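Local coordinates for protein 5-carboxyvanillate decarboxylase (Sphingomonas paucimobilis, PDB 4L6D) that probably removes a carboxyl group from 5-carboxyvanillate to yield vanillate, using a manganese site in an amidohydrolase-fold barrel, at residues Asn97-Ala101 and Gln135-Asn139; Pro289-Met293 and Ala329-Arg333. One frame throughout, in Å; residues are numbered along the deposited sequence.

Eight parallel strands, taken in chain order, build the barrel of this amidohydrolase fold. Coming from the N terminus, contact 1 is met first: it closes a loop of 33 residues that leaves the second half of helix 86-106, runs through strand 111-115 and helix 122-134, and returns just before strand 140-144, so that an outer helix is joined to the loop leading into that strand. Contact 2 opens much later and closes a loop of 35 residues, joining the eighth strand, 292-293, and the turn before it to the end of helix 317-331. The two loops follow in series, neither nesting nor crossing. Yet their ends meet in space, where Asn139 ND2 lies 2.9 Å from Phe332 O in a probable hydrogen bond.

Contact 1 of 2, residues Asn97-Ala101 and Gln135-Asn139; sequences NDLMA and QLRLN
Leu136 and Leu138 both point their side chains at the helical segment 97-101, where their methyls pack against Ala101 and Met100 as well as oxygens of Asn97 and Asp98. The two methyls of Leu136 split the work: CD1 lies 3.6 Å from the carbonyl oxygen Asn97 O, while CD2 meets the methyl Ala101 CB at 3.9 Å. That second methyl also comes within 3.9 Å of Asp98 OD1, whose side chain crosses the leucine at about a right angle. Leu138 takes the next place along, its CD2 touching Met100 CG at 4.0 Å and packing just as near to Ala101 CA. Met100 offers that CG because it stands anti to the backbone N (chi1 179°), after which the chain bends away toward Leu74. Further out, Asp98 is engaged by salt bridges to Arg131 and Arg94, the latter lining a vanillate site, and Asn97 ND2 bonds to Glu128. Between the leucines, Arg137 has positive phi and turns the chain out of helix 122-134 toward strand 140-144. That connecting loop packs on the preceding outer helix, 86-106, as neighbouring beta-alpha units do in a (beta/alpha)8 barrel.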
ATOM      1  N   ASN A  97       8.592   7.246 -29.729  1.00  7.37           N
ATOM      2  CA  ASN A  97       9.219   8.500 -29.302  1.00  8.17           C
ATOM      3  C   ASN A  97       9.261   9.541 -30.414  1.00  7.00           C
ATOM      4  O   ASN A  97       9.026  10.730 -30.177  1.00  7.15           O
ATOM      5  CB  ASN A  97      10.626   8.259 -28.755  1.00  6.71           C
ATOM      6  CG  ASN A  97      10.610   7.564 -27.410  1.00  6.38           C
ATOM      7  OD1 ASN A  97       9.604   7.578 -26.702  1.00  6.34           O
ATOM      8  ND2 ASN A  97      11.743   6.982 -27.036  1.00  7.99           N
ATOM      9  N   ASP A  98       9.539   9.101 -31.639  1.00  7.39           N
ATOM     10  CA  ASP A  98       9.474  10.011 -32.777  1.00  8.49           C
ATOM     11  C   ASP A  98       8.058  10.548 -32.932  1.00  8.81           C
ATOM     12  O   ASP A  98       7.863  11.735 -33.185  1.00  8.48           O
ATOM     13  CB  ASP A  98       9.881   9.309 -34.072  1.00  8.19           C
ATOM     14  CG  ASP A  98      11.373   9.107 -34.189  1.00 12.05           C
ATOM     15  OD1 ASP A  98      12.123   9.720 -33.408  1.00 11.56           O
ATOM     16  OD2 ASP A  98      11.795   8.353 -35.094  1.00 13.44           O
ATOM     17  N   LEU A  99       7.069   9.667 -32.792  1.00  7.74           N
ATOM     18  CA  LEU A  99       5.680  10.084 -32.948  1.00  8.64           C
ATOM     19  C   LEU A  99       5.248  11.008 -31.806  1.00  7.90           C
ATOM     20  O   LEU A  99       4.510  11.969 -32.025  1.00  9.15           O
ATOM     21  CB  LEU A  99       4.757   8.863 -33.058  1.00  7.72           C
ATOM     22  CG  LEU A  99       4.905   8.112 -34.385  1.00  8.68           C
ATOM     23  CD1 LEU A  99       4.118   6.814 -34.363  1.00 10.62           C
ATOM     24  CD2 LEU A  99       4.441   8.985 -35.544  1.00 10.23           C
ATOM     25  N   MET A 100       5.720  10.724 -30.595  1.00  6.81           N
ATOM     26  CA  MET A 100       5.470  11.620 -29.468  1.00  7.25           C
ATOM     27  C   MET A 100       6.047  13.018 -29.727  1.00  6.97           C
ATOM     28  O   MET A 100       5.364  14.030 -29.538  1.00  7.66           O
ATOM     29  CB  MET A 100       6.068  11.055 -28.179  1.00  9.23           C
ATOM     30  CG  MET A 100       5.856  11.961 -26.959  1.00  7.78           C
ATOM     31  SD  MET A 100       4.133  12.008 -26.431  1.00  6.76           S
ATOM     32  CE  MET A 100       4.010  10.448 -25.573  1.00  6.05           C
ATOM     33  N   ALA A 101       7.298  13.082 -30.172  1.00  8.33           N
ATOM     34  CA  ALA A 101       7.909  14.381 -30.471  1.00  7.84           C
ATOM     35  C   ALA A 101       7.166  15.135 -31.570  1.00  7.97           C
ATOM     36  O   ALA A 101       6.985  16.351 -31.495  1.00  9.66           O
ATOM     37  CB  ALA A 101       9.397  14.228 -30.822  1.00  9.65           C
ATOM     38  N   GLN A 135      18.112  15.071 -28.655  1.00  9.05           N
ATOM     39  CA  GLN A 135      17.738  15.243 -30.053  1.00  8.43           C
ATOM     40  C   GLN A 135      16.248  15.553 -30.193  1.00  9.65           C
ATOM     41  O   GLN A 135      15.878  16.528 -30.857  1.00 11.71           O
ATOM     42  CB  GLN A 135      18.135  14.017 -30.880  1.00 10.73           C
ATOM     43  CG  GLN A 135      19.624  13.653 -30.782  1.00 15.47           C
ATOM     44  CD  GLN A 135      20.557  14.818 -31.084  1.00 22.53           C
ATOM     45  OE1 GLN A 135      21.492  15.090 -30.327  1.00 30.10           O
ATOM     46  NE2 GLN A 135      20.314  15.507 -32.193  1.00 17.49           N
ATOM     47  N   LEU A 136      15.402  14.732 -29.571  1.00 10.31           N
ATOM     48  CA  LEU A 136      13.960  14.975 -29.578  1.00  8.79           C
ATOM     49  C   LEU A 136      13.578  16.097 -28.618  1.00  9.43           C
ATOM     50  O   LEU A 136      12.547  16.747 -28.783  1.00  9.38           O
ATOM     51  CB  LEU A 136      13.198  13.706 -29.208  1.00  7.41           C
ATOM     52  CG  LEU A 136      13.389  12.563 -30.203  1.00  7.88           C
ATOM     53  CD1 LEU A 136      12.556  11.384 -29.768  1.00  9.84           C
ATOM     54  CD2 LEU A 136      12.999  13.010 -31.590  1.00  8.48           C
ATOM     55  N   ARG A 137      14.422  16.313 -27.614  1.00  8.00           N
ATOM     56  CA  ARG A 137      14.198  17.352 -26.613  1.00  8.49           C
ATOM     57  C   ARG A 137      12.835  17.205 -25.931  1.00  8.39           C
ATOM     58  O   ARG A 137      12.152  18.190 -25.633  1.00  9.21           O
ATOM     59  CB  ARG A 137      14.399  18.747 -27.219  1.00 12.88           C
ATOM     60  CG  ARG A 137      15.863  19.065 -27.523  1.00 17.97           C
ATOM     61  CD  ARG A 137      16.006  20.221 -28.502  1.00 27.86           C
ATOM     62  NE  ARG A 137      15.945  19.751 -29.885  1.00 39.10           N
ATOM     63  CZ  ARG A 137      17.011  19.514 -30.647  1.00 38.34           C
ATOM     64  NH1 ARG A 137      18.233  19.715 -30.170  1.00 41.86           N
ATOM     65  NH2 ARG A 137      16.856  19.078 -31.891  1.00 31.25           N
ATOM     66  N   LEU A 138      12.453  15.964 -25.667  1.00  7.54           N
ATOM     67  CA  LEU A 138      11.216  15.702 -24.940  1.00  6.35           C
ATOM     68  C   LEU A 138      11.321  16.106 -23.470  1.00  7.19           C
ATOM     69  O   LEU A 138      12.404  16.418 -22.966  1.00  8.72           O
ATOM     70  CB  LEU A 138      10.765  14.247 -25.108  1.00  6.45           C
ATOM     71  CG  LEU A 138      10.149  13.974 -26.484  1.00  7.94           C
ATOM     72  CD1 LEU A 138      10.051  12.480 -26.718  1.00  9.21           C
ATOM     73  CD2 LEU A 138       8.783  14.620 -26.587  1.00 10.59           C
ATOM     74  N   ASN A 139      10.183  16.111 -22.789  1.00  6.22           N
ATOM     75  CA  ASN A 139      10.066  16.747 -21.480  1.00  6.20           C
ATOM     76  C   ASN A 139      10.462  15.866 -20.306  1.00  6.48           C
ATOM     77  O   ASN A 139      10.695  16.352 -19.196  1.00  8.66           O
ATOM     78  CB  ASN A 139       8.626  17.233 -21.306  1.00  6.63           C
ATOM     79  CG  ASN A 139       8.240  18.251 -22.347  1.00  8.43           C
ATOM     80  OD1 ASN A 139       7.806  17.897 -23.446  1.00  7.00           O
ATOM     81  ND2 ASN A 139       8.420  19.525 -22.022  1.00  8.34           N
TER

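Contact 2 of 2, residues Pro289-Met293 and Ala329-Arg333; sequences PENVM and ARIFR
Glu290 and Arg330 mark the nearest backbone approach, with 9.5 Å between Glu290 CA and Arg330 CA, so the backbones stay apart and side chains span the gap, one of them to a backbone carbonyl. This is the closing end of the amidohydrolase barrel: the turn into the eighth strand, 292-293, faces the last turn of helix 317-331. On the solvent side Arg330 bends at chi3 (76°), which brings its guanidinium round to the turn. NH2 of Arg330 then gives a hydrogen bond of 2.7 Å to Glu290 O, with an N-H...O angle of 148°. The acceptor lies at the edge of the guanidinium, in its plane, whereas the donor is tilted 25° from the carbonyl plane. The same nitrogen has a second partner: water 1 accepts from Arg330 NH2 at 2.7 Å and donates to Asn291 OD1 at 2.9 Å, bridging the segments. Asn327 OD1 takes NH1, and its ND2 bonds to Pro289 O and Val292 O, so this one residue bonds to both the arginine and the turn.

Deeper in, Met293 points toward the helix end. Its sulfur makes a Met-aromatic contact, Met293 SD lying 3.7 Å from Phe332 CE2 and approaching the ring obliquely. Beyond the sulfur, Met293 CE rests 3.8 Å from Ile331 CD1, so the thioether end touches the side chains of two consecutive residues at the end of the helix. An alanine here would remove both SD and CE, and is likely to open a gap beside Ile331 and Phe332 with the sulfur-aromatic contact lost. Ala170 touches both of those residues from a neighbouring loop. Within 329-333, where the helix ends at Ile331, Ile331 CG2 sits over the centre of the Phe332 ring, 3.9 Å above its plane.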
ATOM      1  N   PRO A 289       5.113  21.662  -0.769  1.00  5.64           N
ATOM      2  CA  PRO A 289       4.283  22.028  -1.921  1.00  5.94           C
ATOM      3  C   PRO A 289       5.004  21.919  -3.274  1.00  7.40           C
ATOM      4  O   PRO A 289       4.321  21.793  -4.283  1.00  7.04           O
ATOM      5  CB  PRO A 289       3.882  23.474  -1.617  1.00  6.26           C
ATOM      6  CG  PRO A 289       4.968  23.984  -0.680  1.00  4.95           C
ATOM      7  CD  PRO A 289       5.303  22.785   0.163  1.00  5.38           C
ATOM      8  N   GLU A 290       6.334  21.950  -3.300  1.00  4.70           N
ATOM      9  CA  GLU A 290       7.078  21.814  -4.556  1.00  4.61           C
ATOM     10  C   GLU A 290       7.045  20.395  -5.119  1.00  5.78           C
ATOM     11  O   GLU A 290       7.412  20.190  -6.267  1.00  6.26           O
ATOM     12  CB  GLU A 290       8.533  22.246  -4.369  1.00  6.26           C
ATOM     13  CG  GLU A 290       8.720  23.722  -4.148  1.00  6.37           C
ATOM     14  CD  GLU A 290      10.117  24.037  -3.649  1.00 11.06           C
ATOM     15  OE1 GLU A 290      10.443  23.645  -2.506  1.00 13.82           O
ATOM     16  OE2 GLU A 290      10.891  24.657  -4.409  1.00 13.71           O
ATOM     17  N   ASN A 291       6.593  19.421  -4.326  1.00  4.68           N
ATOM     18  CA  ASN A 291       6.692  18.015  -4.729  1.00  4.47           C
ATOM     19  C   ASN A 291       5.367  17.369  -5.142  1.00  4.48           C
ATOM     20  O   ASN A 291       5.293  16.154  -5.309  1.00  6.04           O
ATOM     21  CB  ASN A 291       7.322  17.185  -3.610  1.00  7.44           C
ATOM     22  CG  ASN A 291       8.843  17.170  -3.671  1.00  8.66           C
ATOM     23  OD1 ASN A 291       9.446  17.638  -4.635  1.00 10.58           O
ATOM     24  ND2 ASN A 291       9.468  16.598  -2.650  1.00  9.25           N
ATOM     25  N   VAL A 292       4.325  18.179  -5.305  1.00  5.00           N
ATOM     26  CA  VAL A 292       3.017  17.662  -5.691  1.00  4.82           C
ATOM     27  C   VAL A 292       2.532  18.315  -6.973  1.00  4.99           C
ATOM     28  O   VAL A 292       2.465  19.536  -7.058  1.00  4.67           O
ATOM     29  CB  VAL A 292       1.969  17.888  -4.582  1.00  4.66           C
ATOM     30  CG1 VAL A 292       0.648  17.214  -4.955  1.00  4.74           C
ATOM     31  CG2 VAL A 292       2.490  17.366  -3.242  1.00  7.53           C
ATOM     32  N   MET A 293       2.156  17.491  -7.950  1.00  4.47           N
ATOM     33  CA  MET A 293       1.656  17.970  -9.236  1.00  4.51           C
ATOM     34  C   MET A 293       0.260  17.455  -9.510  1.00  6.30           C
ATOM     35  O   MET A 293      -0.111  16.374  -9.076  1.00  6.58           O
ATOM     36  CB  MET A 293       2.570  17.498 -10.360  1.00  4.34           C
ATOM     37  CG  MET A 293       3.929  18.158 -10.327  1.00  4.83           C
ATOM     38  SD  MET A 293       5.068  17.496 -11.559  1.00  6.12           S
ATOM     39  CE  MET A 293       5.553  15.945 -10.811  1.00  9.54           C
ATOM     40  N   ALA A 329       5.993  22.483 -14.714  1.00  4.89           N
ATOM     41  CA  ALA A 329       6.798  23.264 -15.641  1.00  5.18           C
ATOM     42  C   ALA A 329       8.284  23.156 -15.299  1.00  7.17           C
ATOM     43  O   ALA A 329       9.127  23.046 -16.188  1.00  8.52           O
ATOM     44  CB  ALA A 329       6.349  24.709 -15.635  1.00  8.07           C
ATOM     45  N   ARG A 330       8.592  23.160 -14.006  1.00  7.77           N
ATOM     46  CA  ARG A 330       9.965  22.997 -13.543  1.00  7.90           C
ATOM     47  C   ARG A 330      10.479  21.581 -13.794  1.00  6.11           C
ATOM     48  O   ARG A 330      11.511  21.385 -14.446  1.00  8.71           O
ATOM     49  CB  ARG A 330      10.050  23.304 -12.049  1.00 10.09           C
ATOM     50  CG  ARG A 330      11.443  23.156 -11.466  1.00 11.01           C
ATOM     51  CD  ARG A 330      11.433  23.358  -9.953  1.00 13.37           C
ATOM     52  NE  ARG A 330      10.903  22.195  -9.240  1.00 14.44           N
ATOM     53  CZ  ARG A 330       9.747  22.170  -8.580  1.00 17.19           C
ATOM     54  NH1 ARG A 330       8.991  23.255  -8.520  1.00 22.53           N
ATOM     55  NH2 ARG A 330       9.359  21.060  -7.970  1.00 17.21           N
ATOM     56  N   ILE A 331       9.752  20.596 -13.277  1.00  5.31           N
ATOM     57  CA  ILE A 331      10.203  19.206 -13.316  1.00  4.76           C
ATOM     58  C   ILE A 331      10.273  18.653 -14.735  1.00  8.59           C
ATOM     59  O   ILE A 331      11.173  17.870 -15.062  1.00  8.16           O
ATOM     60  CB  ILE A 331       9.312  18.324 -12.420  1.00  4.65           C
ATOM     61  CG1 ILE A 331       9.548  18.693 -10.951  1.00  7.70           C
ATOM     62  CG2 ILE A 331       9.548  16.823 -12.679  1.00  7.54           C
ATOM     63  CD1 ILE A 331       8.540  18.096  -9.995  1.00  8.82           C
ATOM     64  N   PHE A 332       9.335  19.077 -15.576  1.00  5.70           N
ATOM     65  CA  PHE A 332       9.237  18.558 -16.942  1.00  5.86           C
ATOM     66  C   PHE A 332       9.605  19.561 -18.040  1.00  7.23           C
ATOM     67  O   PHE A 332       9.181  19.412 -19.192  1.00  8.81           O
ATOM     68  CB  PHE A 332       7.844  17.981 -17.178  1.00  7.03           C
ATOM     69  CG  PHE A 332       7.544  16.761 -16.348  1.00  6.08           C
ATOM     70  CD1 PHE A 332       8.261  15.586 -16.524  1.00  6.90           C
ATOM     71  CD2 PHE A 332       6.546  16.793 -15.381  1.00  6.84           C
ATOM     72  CE1 PHE A 332       7.977  14.460 -15.756  1.00  8.55           C
ATOM     73  CE2 PHE A 332       6.254  15.676 -14.614  1.00  6.24           C
ATOM     74  CZ  PHE A 332       6.969  14.500 -14.807  1.00  7.69           C
ATOM     75  N   ARG A 333      10.378  20.584 -17.690  1.00  7.70           N
ATOM     76  CA  ARG A 333      11.014  21.440 -18.698  1.00 10.88           C
ATOM     77  C   ARG A 333       9.998  22.093 -19.632  1.00 10.96           C
ATOM     78  O   ARG A 333      10.180  22.103 -20.850  1.00 11.27           O
ATOM     79  CB  ARG A 333      12.004  20.622 -19.545  1.00 16.58           C
ATOM     80  CG  ARG A 333      13.111  19.938 -18.759  1.00 21.84           C
ATOM     81  CD  ARG A 333      14.094  19.216 -19.690  1.00 23.31           C
ATOM     82  NE  ARG A 333      15.205  18.628 -18.945  1.00 22.44           N
ATOM     83  CZ  ARG A 333      16.287  18.090 -19.503  1.00 20.47           C
ATOM     84  NH1 ARG A 333      16.418  18.061 -20.825  1.00 20.01           N
ATOM     85  NH2 ARG A 333      17.243  17.585 -18.736  1.00 19.09           N
TER
HETATM   86  O   HOH W   1      10.511  18.844  -7.060  1.00 26.19           O